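Local coordinates for probable ABC transporter extracellular-binding protein YckB (Bacillus subtilis, PDB 2IEE) that probably serves as the extracellular solute-binding component of a binding-protein-dependent ABC transport system, at residues Glu145-Tyr150 / Val176-Tyr181. Residues are numbered along the deposited sequence; the frame is centred on the assembly and turned at random.
Sequences EVARKY and VILNDY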
loop_
_atom_site.group_PDB
_atom_site.type_symbol
_atom_site.label_atom_id
_atom_site.label_comp_id
_atom_site.label_asym_id
_atom_site.label_seq_id
_atom_site.Cartn_x
_atom_site.Cartn_y
_atom_site.Cartn_z
ATOM N N GLU A 145 -2.542 -5.974 -15.213
ATOM C CA GLU A 145 -2.317 -7.339 -15.662
ATOM C C GLU A 145 -3.603 -8.133 -15.426
ATOM O O GLU A 145 -4.003 -8.962 -16.249
ATOM C CB GLU A 145 -1.161 -7.961 -14.878
ATOM C CG GLU A 145 -0.459 -9.082 -15.609
ATOM C CD GLU A 145 0.039 -8.644 -16.973
ATOM O OE1 GLU A 145 0.679 -7.571 -17.050
ATOM O OE2 GLU A 145 -0.202 -9.372 -17.961
ATOM N N VAL A 146 -4.244 -7.875 -14.292
ATOM C CA VAL A 146 -5.491 -8.544 -13.959
ATOM C C VAL A 146 -6.508 -8.225 -15.052
ATOM O O VAL A 146 -7.134 -9.121 -15.615
ATOM C CB VAL A 146 -6.023 -8.055 -12.600
ATOM C CG1 VAL A 146 -7.436 -8.580 -12.357
ATOM C CG2 VAL A 146 -5.088 -8.524 -11.494
ATOM N N ALA A 147 -6.651 -6.940 -15.355
ATOM C CA ALA A 147 -7.589 -6.487 -16.377
ATOM C C ALA A 147 -7.342 -7.206 -17.696
ATOM O O ALA A 147 -8.281 -7.658 -18.351
ATOM C CB ALA A 147 -7.465 -4.979 -16.572
ATOM N N ARG A 148 -6.074 -7.314 -18.082
ATOM C CA ARG A 148 -5.727 -7.982 -19.332
ATOM C C ARG A 148 -6.116 -9.457 -19.321
ATOM O O ARG A 148 -6.670 -9.963 -20.297
ATOM C CB ARG A 148 -4.226 -7.832 -19.621
ATOM C CG ARG A 148 -3.824 -6.438 -20.093
ATOM C CD ARG A 148 -2.413 -6.434 -20.672
ATOM N NE ARG A 148 -1.383 -6.339 -19.642
ATOM C CZ ARG A 148 -0.880 -5.194 -19.189
ATOM N NH1 ARG A 148 -1.306 -4.036 -19.680
ATOM N NH2 ARG A 148 0.049 -5.207 -18.240
ATOM N N LYS A 149 -5.829 -10.139 -18.217
ATOM C CA LYS A 149 -6.154 -11.557 -18.082
ATOM C C LYS A 149 -7.627 -11.812 -18.363
ATOM O O LYS A 149 -8.004 -12.888 -18.813
ATOM C CB LYS A 149 -5.827 -12.039 -16.668
ATOM C CG LYS A 149 -6.241 -13.474 -16.377
ATOM C CD LYS A 149 -5.946 -13.827 -14.925
ATOM C CE LYS A 149 -6.307 -15.269 -14.600
ATOM N NZ LYS A 149 -7.759 -15.537 -14.805
ATOM N N TYR A 150 -8.458 -10.814 -18.090
ATOM C CA TYR A 150 -9.887 -10.950 -18.304
ATOM C C TYR A 150 -10.387 -10.360 -19.615
ATOM O O TYR A 150 -11.592 -10.283 -19.846
ATOM C CB TYR A 150 -10.636 -10.363 -17.112
ATOM C CG TYR A 150 -10.577 -11.277 -15.914
ATOM C CD1 TYR A 150 -11.449 -12.358 -15.800
ATOM C CD2 TYR A 150 -9.613 -11.102 -14.923
ATOM C CE1 TYR A 150 -11.366 -13.241 -14.731
ATOM C CE2 TYR A 150 -9.519 -11.981 -13.844
ATOM C CZ TYR A 150 -10.400 -13.048 -13.759
ATOM O OH TYR A 150 -10.313 -13.923 -12.703
ATOM N N VAL A 176 -13.812 1.015 -16.308
ATOM C CA VAL A 176 -13.372 0.529 -15.020
ATOM C C VAL A 176 -11.924 0.863 -14.699
ATOM O O VAL A 176 -11.095 1.027 -15.596
ATOM C CB VAL A 176 -13.563 -1.004 -14.993
ATOM C CG1 VAL A 176 -12.701 -1.630 -16.078
ATOM C CG2 VAL A 176 -13.222 -1.580 -13.622
ATOM N N ILE A 177 -11.642 0.979 -13.403
ATOM C CA ILE A 177 -10.297 1.244 -12.900
ATOM C C ILE A 177 -10.021 0.170 -11.856
ATOM O O ILE A 177 -10.792 0.013 -10.909
ATOM C CB ILE A 177 -10.175 2.596 -12.170
ATOM C CG1 ILE A 177 -10.598 3.739 -13.083
ATOM C CG2 ILE A 177 -8.715 2.816 -11.725
ATOM C CD1 ILE A 177 -9.767 3.842 -14.319
ATOM N N LEU A 178 -8.928 -0.561 -12.032
ATOM C CA LEU A 178 -8.543 -1.606 -11.085
ATOM C C LEU A 178 -7.412 -1.074 -10.205
ATOM O O LEU A 178 -6.408 -0.581 -10.716
ATOM C CB LEU A 178 -8.070 -2.849 -11.842
ATOM C CG LEU A 178 -8.991 -4.076 -11.873
ATOM C CD1 LEU A 178 -10.428 -3.657 -12.131
ATOM C CD2 LEU A 178 -8.498 -5.053 -12.936
ATOM N N ASN A 179 -7.574 -1.155 -8.887
ATOM C CA ASN A 179 -6.539 -0.668 -7.981
ATOM C C ASN A 179 -6.785 -1.221 -6.581
ATOM O O ASN A 179 -7.745 -1.958 -6.361
ATOM C CB ASN A 179 -6.552 0.870 -7.949
ATOM C CG ASN A 179 -5.215 1.464 -7.508
ATOM O OD1 ASN A 179 -4.296 0.743 -7.114
ATOM N ND2 ASN A 179 -5.108 2.785 -7.573
ATOM N N ASP A 180 -5.907 -0.869 -5.647
ATOM C CA ASP A 180 -6.021 -1.302 -4.253
ATOM C C ASP A 180 -7.333 -0.770 -3.648
ATOM O O ASP A 180 -7.722 0.365 -3.906
ATOM C CB ASP A 180 -4.832 -0.762 -3.460
ATOM C CG ASP A 180 -4.974 -0.981 -1.973
ATOM O OD1 ASP A 180 -4.731 -2.116 -1.509
ATOM O OD2 ASP A 180 -5.342 -0.019 -1.269
ATOM N N TYR A 181 -8.000 -1.586 -2.841
ATOM C CA TYR A 181 -9.261 -1.191 -2.225
ATOM C C TYR A 181 -9.192 0.138 -1.491
ATOM O O TYR A 181 -9.947 1.065 -1.781
ATOM C CB TYR A 181 -9.726 -2.259 -1.245
ATOM C CG TYR A 181 -10.901 -1.827 -0.400
ATOM C CD1 TYR A 181 -12.111 -1.456 -0.986
ATOM C CD2 TYR A 181 -10.812 -1.815 0.986
ATOM C CE1 TYR A 181 -13.210 -1.090 -0.202
ATOM C CE2 TYR A 181 -11.900 -1.453 1.775
ATOM C CZ TYR A 181 -13.092 -1.095 1.178
ATOM O OH TYR A 181 -14.158 -0.748 1.970
#
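Leu178, on strand 176-180, packs against Val146 and Ala147 of helix 142-149 in a small contact between apolar side chains, helix against sheet. It lies inside the lobe built on the six-stranded mixed sheet, one of the two lobes expected of a family 3 solute-binding protein. Strand 176-180 runs between strands 108-116 and 134-136, and the helix, which makes the beta-alpha-beta crossover from strand 134-136 to its parallel neighbour 153-154, lies across one face of that sheet.

A single methyl does the touching. Leu178 CD2 comes within 3.7 Å of Val146 CG1 and 3.8 Å of Ala147 CB, so it rests against two consecutive residues of the helix. It also lies 3.6 Å from Ala147 N, close against the backbone. Alanine suits this place because its lone methyl lets the helix come down near the strand, with 7.3 Å between the CA atoms of Ala147 and Leu178. Val146 adds a branch: its CG1, anti to the backbone N (chi1 171°), reaches Leu178, whose side chain meets it at about a right angle. Leucine's longer side chain carries CD2 to the helix. Tyr204 of strand 197-214 touches both Val146 and Leu178, extending the apolar layer.

Away from the strand the chemistry changes. Arg148 NH2 donates to Glu145 OE1 at 2.7 Å in a nearly straight salt bridge (170°), the oxygen lying at the edge of the guanidinium group while the nitrogen comes to OE1 from above the carboxylate plane. At the C-terminal end of the strand, Asp180 occupies the N-cap of helix 181-190, its OD2 accepting from Leu183 N.

No hydrogen bond or salt bridge joins the two segments; what this contact contributes is burial of hydrocarbon, a modest 97 Å² over both sides, without a directional bond to fix it, while the Glu145-Arg148 pair lies off the strand-facing side.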